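Local structure of MHC class I antigen (Ctenopharyngodon idella, 5H5Z) at residues Thr159-Glu162 with Trp163-Tyr167; Gly54-Tyr57 with Trp58-Thr62; Trp210-Gly214 with Gln215-Glu219; Phe83-Lys87 with Gly88-Trp92. The protein probably presents peptides to T cells in a groove formed by its first two domains, in complex with beta-2-microglobulin. All blocks are in the same frame, centred on the assembly; numbering follows the deposited sequence.

Contact 1: residues Thr159-Glu162 with Trp163-Tyr167; sequences TCIE and WLKKY
The carbonyl oxygen Ile161 O receives Lys165 N at 2.9 Å in a nearly straight bond (N-H...O 171°), one of four successive i to i+4 bonds that bind residues 159-162 to 163-167 within a single helix. Its neighbours are less even: Leu164 N to Cys160 O is just as short, whereas Lys166 N to Glu162 O lengthens to 3.3 Å. Lys165 lays its extended aliphatic chain beside this carbonyl and then passes Ile161, so that CE lies 3.7 Å from Ile161 CG2. A lysine suits such a place because its methylenes pack on the branched side chain while the residue as a whole is exposed and can carry a charge. On another flank of the helix, the indole of Trp163 brings its CD1 edge to 3.2 Å from Thr159 O, which also accepts the backbone N-H of Trp163. A chi1 of -49° sets Thr159 OG1 beside the backbone N and turns CG2 anti to that N, alongside the indole, where it meets Trp163 CD1 at 3.9 Å. Lys166 CD rests over one face of the same indole, near its rim, and its NZ makes a weak hydrogen bond to Tyr170 OH. On the buried side Ile161 CD1 and Leu164 CD2 approach to 4.3 Å, a branched pair that turns toward the sheet. There Ile161 and Leu164 pack on Leu100 of strand 90-100, Leu164 also meets Leu5 of strand 3-13, and Cys160 is joined by a disulfide to Cys98, so helix 148-170 is fixed both covalently and by apolar packing to the floor of the groove.

Contact 2: residues Gly54-Tyr57 with Trp58-Thr62; sequences GADY and WDRQT
Tyr57 and Trp58 form the tight part of this first turn of helix 55-82. The edge of the tyrosine ring stands over the indole face in a T-shaped stack, planes at 90° and centroids 4.8 Å apart, with Tyr57 CD2 3.6 Å from Trp58 CD2. Differing first torsions help bring the rings together: Tyr57 CG is anti to its backbone N (chi1 173°), whereas Trp58 CG lies beside its own (chi1 -69°). Large flat residues suit this buried flank, where Tyr57 packs on Phe32 and Trp58 on Met33 of strand 30-36. Thr62 N and OG1 reach Trp58 O from opposite faces of the carbonyl plane, OG1 at 2.9 Å.

The outer flank is looser and charged. Arg60, which also packs on an aromatic peptide side chain, makes only a weak bond from NH1 to Asp56 O at 3.5 Å. Asp56 OD2, 4.5 Å from Arg60 NH1 and well out of the guanidinium plane, probably acts through charge alone. An acid suits Asp56, in the first turn after the N-cap Gly54, where the helix dipole probably favours one. Asp59 OD2 lies 3.3 Å from Ala55 O, acceptor beside acceptor, with no bond between them. Facing the groove, a water joins Tyr57 OH to Gln61 OE1, donating to the latter at 2.8 Å; the hydroxyl also bonds Tyr167, and Gln61 OE1 the peptide backbone. The chemistry implies a division of labour: aromatic packing sets the ring, and its polar end serves a hydrogen-bonded network at the peptide.

Contact 3: residues Trp210-Gly214 with Gln215-Glu219; sequences WQKNG and QDHDE
A tight beta hairpin with a type I' turn, Lys212 to Gln215, brings residues 210-214 against 215-219. Lys212 and Gln215 form the hydrogen-bonded pair that closes it: Lys212 N meets Gln215 O at 2.7 Å, and Gln215 N returns to Lys212 O at 3.0 Å, from well above that carbonyl plane. Asn213 and Gly214 fill the corners with positive phi (55° and 79°), a backbone region that asparagine and glycine enter readily. Beyond the turn, His217 N bonds Trp210 O at 2.8 Å, while Gln211 and Asp216 make the non-hydrogen-bonded pair between.

The hairpin belongs to the immunoglobulin C1-set domain and forms one border of a sheet: strand 207-212 runs beside strand 252-258, and Trp210 packs inward on Cys196 and Cys254 of the domain disulfide, its NE1 bonded to Ser238. On the other side of the strand, Gln211 stretches its amide across to Asp216, NE2 to OD1 2.9 Å, meeting the carboxylate from above its plane; the planes stand 55° apart. Glutamine suits this spot since its OE1 also receives Arg264. Lys212 CD passes His217 ND1 at 4.0 Å, the imidazole lying edge-to-face with Phe252. At the exposed end, a water donates both to Asn213 O and to Gln215 OE1, the latter at 3.1 Å.

Contact 4: residues Phe83-Lys87 with Gly88-Trp92; sequences FNQSK and GVHTW
The amide of Gln85 and the imidazole of His90 lie almost parallel, their planes 19° apart, though the side chains cross and the amide is offset from the ring. Gln85 CD stands 3.4 Å from His90 CE1, and Gln85 OE1 comes to 3.2 Å of the same carbon. At the ring's edge, near its plane, lies Lys87 O, which receives His90 NE2 at 3.1 Å in a distinctly bent bond (136°). The opposite nitrogen, ND1, bonds Asp115, so a histidine suits the place by offering two polar atoms on one flat group; a carboxylate there could well promote a positively charged ring. Gln85 OE1 itself is held by Tyr114 OH, which helps fix the amide's rotation. Gly88 follows with positive phi (81°), easily taken by a residue lacking CB, and turns the chain toward the strand, while Lys87 extends its poorly ordered chain outward. Just upstream Asn84 has the positive phi of a Schellman motif that ends helix 55-82. Together these features make a helix-to-strand connection, the link from helix 55-82, the first long helix of the groove, into strand 90-100 of the class I platform.

Contacts 1 and 2 sit on the two helices that flank the groove and touch one another through Tyr167 and Tyr57, with Trp163 packed on Tyr57 as well. Because Tyr167 OH also bonds the peptide backbone, this junction is consistent with the A pocket of class I molecules. Both are partly buried, with apolar or aromatic inner faces and charged outer ones. Contact 4 is a surface loop where polar side chains and carbonyls replace apolar packing; it follows the helix of contact 2 and leads into the strand beneath contact 1. Contact 3, a surface hairpin about 46 Å from contact 1 between centres, belongs to the separate immunoglobulin domain and relies mainly on backbone pairing, helped by one amide-carboxylate bond.

Contact 1: residues Thr159-Glu162 with Trp163-Tyr167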
# COMPACT_ATOMS: atom_id res chain seq x y z
N THR A 159 24.67 5.95 1.02
CA THR A 159 24.08 5.57 2.30
C THR A 159 22.84 4.66 2.16
O THR A 159 22.74 3.61 2.81
CB THR A 159 23.70 6.83 3.11
OG1 THR A 159 24.83 7.72 3.14
CG2 THR A 159 23.28 6.47 4.53
N CYS A 160 21.90 5.08 1.31
CA CYS A 160 20.66 4.34 1.07
C CYS A 160 20.93 2.91 0.57
O CYS A 160 20.37 1.94 1.09
CB CYS A 160 19.77 5.10 0.08
SG CYS A 160 18.10 4.45 -0.12
N ILE A 161 21.79 2.80 -0.44
CA ILE A 161 22.15 1.50 -1.04
C ILE A 161 22.93 0.62 -0.06
O ILE A 161 22.70 -0.59 0.03
CB ILE A 161 22.91 1.71 -2.38
CG1 ILE A 161 21.98 2.28 -3.46
CG2 ILE A 161 23.60 0.43 -2.85
CD1 ILE A 161 20.84 1.36 -3.89
N GLU A 162 23.83 1.23 0.70
CA GLU A 162 24.61 0.48 1.69
C GLU A 162 23.69 -0.20 2.71
O GLU A 162 23.86 -1.39 3.04
CB GLU A 162 25.62 1.41 2.38
CG GLU A 162 26.75 1.87 1.46
CD GLU A 162 27.47 3.10 1.98
OE1 GLU A 162 27.43 3.36 3.21
OE2 GLU A 162 28.09 3.81 1.16
N TRP A 163 22.70 0.56 3.19
CA TRP A 163 21.73 0.04 4.15
C TRP A 163 20.75 -0.94 3.52
O TRP A 163 20.41 -1.95 4.13
CB TRP A 163 21.01 1.19 4.87
CG TRP A 163 21.84 1.74 5.99
CD1 TRP A 163 22.60 2.87 5.96
CD2 TRP A 163 22.00 1.17 7.28
NE1 TRP A 163 23.24 3.04 7.17
CE2 TRP A 163 22.89 2.01 8.00
CE3 TRP A 163 21.49 0.03 7.91
CZ2 TRP A 163 23.26 1.75 9.33
CZ3 TRP A 163 21.87 -0.24 9.23
CH2 TRP A 163 22.74 0.62 9.92
N LEU A 164 20.30 -0.64 2.30
CA LEU A 164 19.44 -1.58 1.58
C LEU A 164 20.11 -2.96 1.49
O LEU A 164 19.50 -3.98 1.81
CB LEU A 164 19.09 -1.05 0.18
CG LEU A 164 18.32 -2.02 -0.73
CD1 LEU A 164 17.01 -2.50 -0.10
CD2 LEU A 164 18.05 -1.37 -2.07
N LYS A 165 21.38 -2.98 1.10
CA LYS A 165 22.14 -4.24 1.04
C LYS A 165 22.14 -5.00 2.38
O LYS A 165 21.97 -6.23 2.41
CB LYS A 165 23.56 -4.00 0.53
CG LYS A 165 23.62 -3.64 -0.95
CD LYS A 165 25.03 -3.28 -1.40
CE LYS A 165 25.05 -2.98 -2.89
NZ LYS A 165 26.27 -2.25 -3.31
N LYS A 166 22.31 -4.26 3.49
CA LYS A 166 22.23 -4.85 4.82
C LYS A 166 20.85 -5.44 5.11
O LYS A 166 20.75 -6.56 5.61
CB LYS A 166 22.61 -3.83 5.91
CG LYS A 166 24.08 -3.46 6.00
CD LYS A 166 24.24 -2.27 6.93
CE LYS A 166 25.47 -2.40 7.81
NZ LYS A 166 25.31 -3.47 8.84
N TYR A 167 19.80 -4.69 4.79
CA TYR A 167 18.42 -5.13 5.03
C TYR A 167 18.07 -6.37 4.22
O TYR A 167 17.39 -7.27 4.72
CB TYR A 167 17.41 -4.01 4.73
CG TYR A 167 17.60 -2.74 5.56
CD1 TYR A 167 18.11 -2.80 6.86
CD2 TYR A 167 17.24 -1.50 5.04
CE1 TYR A 167 18.28 -1.65 7.61
CE2 TYR A 167 17.42 -0.33 5.80
CZ TYR A 167 17.93 -0.42 7.08
OH TYR A 167 18.10 0.72 7.84

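Contact 2: residues Gly54-Tyr57 with Trp58-Thr62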
# COMPACT_ATOMS: atom_id res chain seq x y z
N GLY A 54 19.37 -3.16 17.08
CA GLY A 54 18.91 -3.00 18.45
C GLY A 54 18.84 -1.56 18.89
O GLY A 54 18.65 -0.65 18.07
N ALA A 55 19.03 -1.35 20.19
CA ALA A 55 18.87 -0.04 20.82
C ALA A 55 19.64 1.09 20.15
O ALA A 55 19.07 2.14 19.88
CB ALA A 55 19.22 -0.12 22.30
N ASP A 56 20.93 0.87 19.86
CA ASP A 56 21.77 1.89 19.22
C ASP A 56 21.20 2.37 17.88
O ASP A 56 21.13 3.57 17.62
CB ASP A 56 23.21 1.38 19.02
CG ASP A 56 24.10 1.68 20.22
OD1 ASP A 56 23.59 1.97 21.32
OD2 ASP A 56 25.34 1.61 20.06
N TYR A 57 20.81 1.41 17.04
CA TYR A 57 20.20 1.70 15.74
C TYR A 57 18.92 2.53 15.89
O TYR A 57 18.75 3.55 15.22
CB TYR A 57 19.91 0.39 15.00
CG TYR A 57 19.13 0.56 13.71
CD1 TYR A 57 19.78 0.77 12.49
CD2 TYR A 57 17.73 0.49 13.70
CE1 TYR A 57 19.07 0.92 11.31
CE2 TYR A 57 17.01 0.65 12.52
CZ TYR A 57 17.69 0.86 11.33
OH TYR A 57 16.98 1.01 10.15
N TRP A 58 18.03 2.09 16.78
CA TRP A 58 16.74 2.75 16.96
C TRP A 58 16.85 4.11 17.63
O TRP A 58 16.12 5.03 17.29
CB TRP A 58 15.74 1.81 17.65
CG TRP A 58 15.34 0.68 16.74
CD1 TRP A 58 15.63 -0.65 16.90
CD2 TRP A 58 14.62 0.79 15.51
NE1 TRP A 58 15.12 -1.37 15.85
CE2 TRP A 58 14.49 -0.52 14.99
CE3 TRP A 58 14.06 1.86 14.81
CZ2 TRP A 58 13.83 -0.78 13.78
CZ3 TRP A 58 13.39 1.60 13.61
CH2 TRP A 58 13.28 0.29 13.11
N ASP A 59 17.81 4.26 18.55
CA ASP A 59 18.06 5.57 19.16
C ASP A 59 18.49 6.59 18.09
O ASP A 59 18.05 7.74 18.12
CB ASP A 59 19.11 5.49 20.28
CG ASP A 59 18.62 4.70 21.48
OD1 ASP A 59 17.39 4.48 21.61
OD2 ASP A 59 19.46 4.29 22.31
N ARG A 60 19.33 6.14 17.16
CA ARG A 60 19.79 6.98 16.06
C ARG A 60 18.66 7.32 15.10
O ARG A 60 18.54 8.47 14.67
CB ARG A 60 20.96 6.32 15.32
CG ARG A 60 22.31 6.84 15.79
CD ARG A 60 23.43 5.81 15.70
NE ARG A 60 24.61 6.28 16.43
CZ ARG A 60 24.78 6.16 17.74
NH1 ARG A 60 23.85 5.56 18.49
NH2 ARG A 60 25.88 6.64 18.32
N GLN A 61 17.82 6.33 14.79
CA GLN A 61 16.68 6.55 13.91
C GLN A 61 15.66 7.50 14.54
O GLN A 61 15.12 8.38 13.86
CB GLN A 61 16.02 5.23 13.51
CG GLN A 61 15.02 5.36 12.38
CD GLN A 61 15.62 6.00 11.14
OE1 GLN A 61 16.26 5.33 10.33
NE2 GLN A 61 15.41 7.31 11.00
N THR A 62 15.41 7.32 15.83
CA THR A 62 14.54 8.20 16.61
C THR A 62 15.05 9.64 16.54
O THR A 62 14.27 10.57 16.31
CB THR A 62 14.45 7.73 18.08
OG1 THR A 62 13.78 6.46 18.13
CG2 THR A 62 13.69 8.73 18.94
O HOH W 1 14.96 2.94 9.52

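Contact 3: residues Trp210-Gly214 with Gln215-Glu219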
# COMPACT_ATOMS: atom_id res chain seq x y z
N TRP A 210 -8.59 -17.14 -18.88
CA TRP A 210 -9.66 -18.10 -19.09
C TRP A 210 -9.43 -18.79 -20.42
O TRP A 210 -8.94 -18.19 -21.36
CB TRP A 210 -11.01 -17.41 -19.10
CG TRP A 210 -11.41 -16.85 -17.78
CD1 TRP A 210 -11.22 -15.59 -17.34
CD2 TRP A 210 -12.09 -17.54 -16.73
NE1 TRP A 210 -11.72 -15.44 -16.08
CE2 TRP A 210 -12.26 -16.63 -15.68
CE3 TRP A 210 -12.56 -18.85 -16.57
CZ2 TRP A 210 -12.89 -16.97 -14.50
CZ3 TRP A 210 -13.18 -19.18 -15.40
CH2 TRP A 210 -13.34 -18.25 -14.38
N GLN A 211 -9.78 -20.07 -20.48
CA GLN A 211 -9.68 -20.81 -21.72
C GLN A 211 -11.01 -21.49 -22.04
O GLN A 211 -11.72 -21.94 -21.15
CB GLN A 211 -8.55 -21.84 -21.66
CG GLN A 211 -7.17 -21.24 -21.84
CD GLN A 211 -6.15 -22.24 -22.35
OE1 GLN A 211 -6.19 -23.42 -22.00
NE2 GLN A 211 -5.24 -21.78 -23.18
N LYS A 212 -11.35 -21.51 -23.32
CA LYS A 212 -12.51 -22.25 -23.78
C LYS A 212 -12.01 -23.37 -24.67
O LYS A 212 -11.39 -23.12 -25.70
CB LYS A 212 -13.43 -21.32 -24.56
CG LYS A 212 -14.72 -21.95 -25.04
CD LYS A 212 -15.56 -20.95 -25.81
CE LYS A 212 -16.73 -21.61 -26.51
NZ LYS A 212 -17.41 -20.67 -27.45
N ASN A 213 -12.28 -24.60 -24.29
CA ASN A 213 -11.90 -25.73 -25.11
C ASN A 213 -10.41 -25.71 -25.44
O ASN A 213 -10.01 -26.02 -26.55
CB ASN A 213 -12.73 -25.74 -26.40
CG ASN A 213 -14.22 -25.81 -26.12
OD1 ASN A 213 -14.65 -26.49 -25.20
ND2 ASN A 213 -15.00 -25.09 -26.91
N GLY A 214 -9.60 -25.33 -24.45
CA GLY A 214 -8.15 -25.32 -24.61
C GLY A 214 -7.57 -24.14 -25.37
O GLY A 214 -6.39 -24.16 -25.71
N GLN A 215 -8.36 -23.12 -25.63
CA GLN A 215 -7.86 -21.93 -26.30
C GLN A 215 -8.17 -20.70 -25.46
O GLN A 215 -9.14 -20.68 -24.73
CB GLN A 215 -8.46 -21.78 -27.70
CG GLN A 215 -8.16 -22.94 -28.63
CD GLN A 215 -6.68 -23.14 -28.86
OE1 GLN A 215 -6.17 -24.25 -28.70
NE2 GLN A 215 -5.98 -22.08 -29.22
N ASP A 216 -7.31 -19.69 -25.55
CA ASP A 216 -7.49 -18.51 -24.71
C ASP A 216 -8.80 -17.84 -25.06
O ASP A 216 -9.12 -17.66 -26.22
CB ASP A 216 -6.33 -17.53 -24.91
CG ASP A 216 -5.08 -17.95 -24.16
OD1 ASP A 216 -5.17 -18.84 -23.29
OD2 ASP A 216 -4.01 -17.37 -24.44
N HIS A 217 -9.55 -17.46 -24.03
CA HIS A 217 -10.83 -16.81 -24.22
C HIS A 217 -10.80 -15.45 -23.55
O HIS A 217 -10.65 -15.34 -22.34
CB HIS A 217 -11.91 -17.68 -23.57
CG HIS A 217 -13.30 -17.17 -23.77
ND1 HIS A 217 -14.02 -17.40 -24.93
CD2 HIS A 217 -14.12 -16.46 -22.96
CE1 HIS A 217 -15.21 -16.84 -24.82
NE2 HIS A 217 -15.30 -16.27 -23.64
N ASP A 218 -10.97 -14.40 -24.35
CA ASP A 218 -10.88 -13.03 -23.83
C ASP A 218 -12.21 -12.26 -23.81
O ASP A 218 -12.24 -11.10 -23.43
CB ASP A 218 -9.77 -12.23 -24.54
CG ASP A 218 -9.92 -12.21 -26.06
OD1 ASP A 218 -11.06 -12.29 -26.57
OD2 ASP A 218 -8.88 -12.09 -26.75
N GLU A 219 -13.29 -12.92 -24.22
CA GLU A 219 -14.62 -12.30 -24.22
C GLU A 219 -15.37 -12.59 -22.92
O GLU A 219 -15.29 -13.71 -22.40
CB GLU A 219 -15.43 -12.77 -25.43
CG GLU A 219 -14.75 -12.52 -26.78
CD GLU A 219 -15.52 -13.09 -27.95
OE1 GLU A 219 -16.30 -14.05 -27.77
OE2 GLU A 219 -15.33 -12.58 -29.08
O HOH W 2 -7.75 -26.89 -28.21

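Contact 4: residues Phe83-Lys87 with Gly88-Trp92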
# COMPACT_ATOMS: atom_id res chain seq x y z
N PHE A 83 0.67 30.00 -0.11
CA PHE A 83 -0.62 29.81 -0.78
C PHE A 83 -1.73 30.65 -0.16
O PHE A 83 -2.90 30.54 -0.57
CB PHE A 83 -1.01 28.33 -0.78
CG PHE A 83 -0.28 27.51 -1.81
CD1 PHE A 83 -0.80 27.37 -3.10
CD2 PHE A 83 0.92 26.89 -1.50
CE1 PHE A 83 -0.14 26.61 -4.05
CE2 PHE A 83 1.59 26.13 -2.45
CZ PHE A 83 1.06 25.99 -3.73
N ASN A 84 -1.37 31.49 0.81
CA ASN A 84 -2.32 32.34 1.54
C ASN A 84 -3.39 31.54 2.27
O ASN A 84 -4.58 31.85 2.19
CB ASN A 84 -2.95 33.39 0.61
CG ASN A 84 -1.91 34.25 -0.09
OD1 ASN A 84 -0.92 34.67 0.51
ND2 ASN A 84 -2.14 34.51 -1.38
N GLN A 85 -2.95 30.50 2.98
CA GLN A 85 -3.86 29.62 3.71
C GLN A 85 -3.47 29.59 5.19
O GLN A 85 -2.58 28.84 5.60
CB GLN A 85 -3.83 28.21 3.11
CG GLN A 85 -4.26 28.13 1.65
CD GLN A 85 -3.83 26.83 0.97
OE1 GLN A 85 -2.87 26.19 1.38
NE2 GLN A 85 -4.56 26.44 -0.07
N SER A 86 -4.14 30.42 5.99
CA SER A 86 -3.85 30.53 7.42
C SER A 86 -4.82 29.71 8.28
O SER A 86 -4.69 29.67 9.50
CB SER A 86 -3.86 32.00 7.85
OG SER A 86 -5.12 32.60 7.63
N LYS A 87 -5.77 29.07 7.62
CA LYS A 87 -6.78 28.25 8.29
C LYS A 87 -6.87 26.86 7.67
O LYS A 87 -6.38 26.64 6.56
CB LYS A 87 -8.15 28.93 8.24
CG LYS A 87 -8.29 30.14 9.15
CD LYS A 87 -9.70 30.71 9.11
CE LYS A 87 -9.85 31.88 10.07
NZ LYS A 87 -11.23 32.43 10.05
N GLY A 88 -7.48 25.93 8.40
CA GLY A 88 -7.78 24.60 7.88
C GLY A 88 -6.62 23.63 7.91
O GLY A 88 -5.47 24.01 8.13
N VAL A 89 -6.94 22.36 7.68
CA VAL A 89 -5.95 21.28 7.68
C VAL A 89 -5.14 21.26 6.38
O VAL A 89 -5.71 21.32 5.28
CB VAL A 89 -6.59 19.90 7.98
CG1 VAL A 89 -7.73 19.59 7.01
CG2 VAL A 89 -5.55 18.79 7.96
N HIS A 90 -3.82 21.19 6.50
CA HIS A 90 -2.96 21.06 5.33
C HIS A 90 -1.92 19.97 5.57
O HIS A 90 -1.65 19.60 6.71
CB HIS A 90 -2.33 22.40 4.96
CG HIS A 90 -3.33 23.45 4.59
ND1 HIS A 90 -3.92 23.50 3.34
CD2 HIS A 90 -3.87 24.46 5.30
CE1 HIS A 90 -4.77 24.51 3.30
NE2 HIS A 90 -4.75 25.11 4.48
N THR A 91 -1.37 19.44 4.47
CA THR A 91 -0.44 18.32 4.54
C THR A 91 0.85 18.61 3.80
O THR A 91 0.86 19.32 2.79
CB THR A 91 -1.05 17.02 3.96
OG1 THR A 91 -1.08 17.11 2.53
CG2 THR A 91 -2.45 16.77 4.48
N TRP A 92 1.93 18.03 4.31
CA TRP A 92 3.25 18.13 3.71
C TRP A 92 3.81 16.71 3.68
O TRP A 92 3.83 16.01 4.69
CB TRP A 92 4.13 19.06 4.55
CG TRP A 92 5.55 19.23 4.07
CD1 TRP A 92 6.69 18.84 4.73
CD2 TRP A 92 5.98 19.83 2.85
NE1 TRP A 92 7.80 19.17 3.99
CE2 TRP A 92 7.39 19.78 2.83
CE3 TRP A 92 5.30 20.43 1.76
CZ2 TRP A 92 8.15 20.28 1.76
CZ3 TRP A 92 6.05 20.93 0.70
CH2 TRP A 92 7.46 20.85 0.71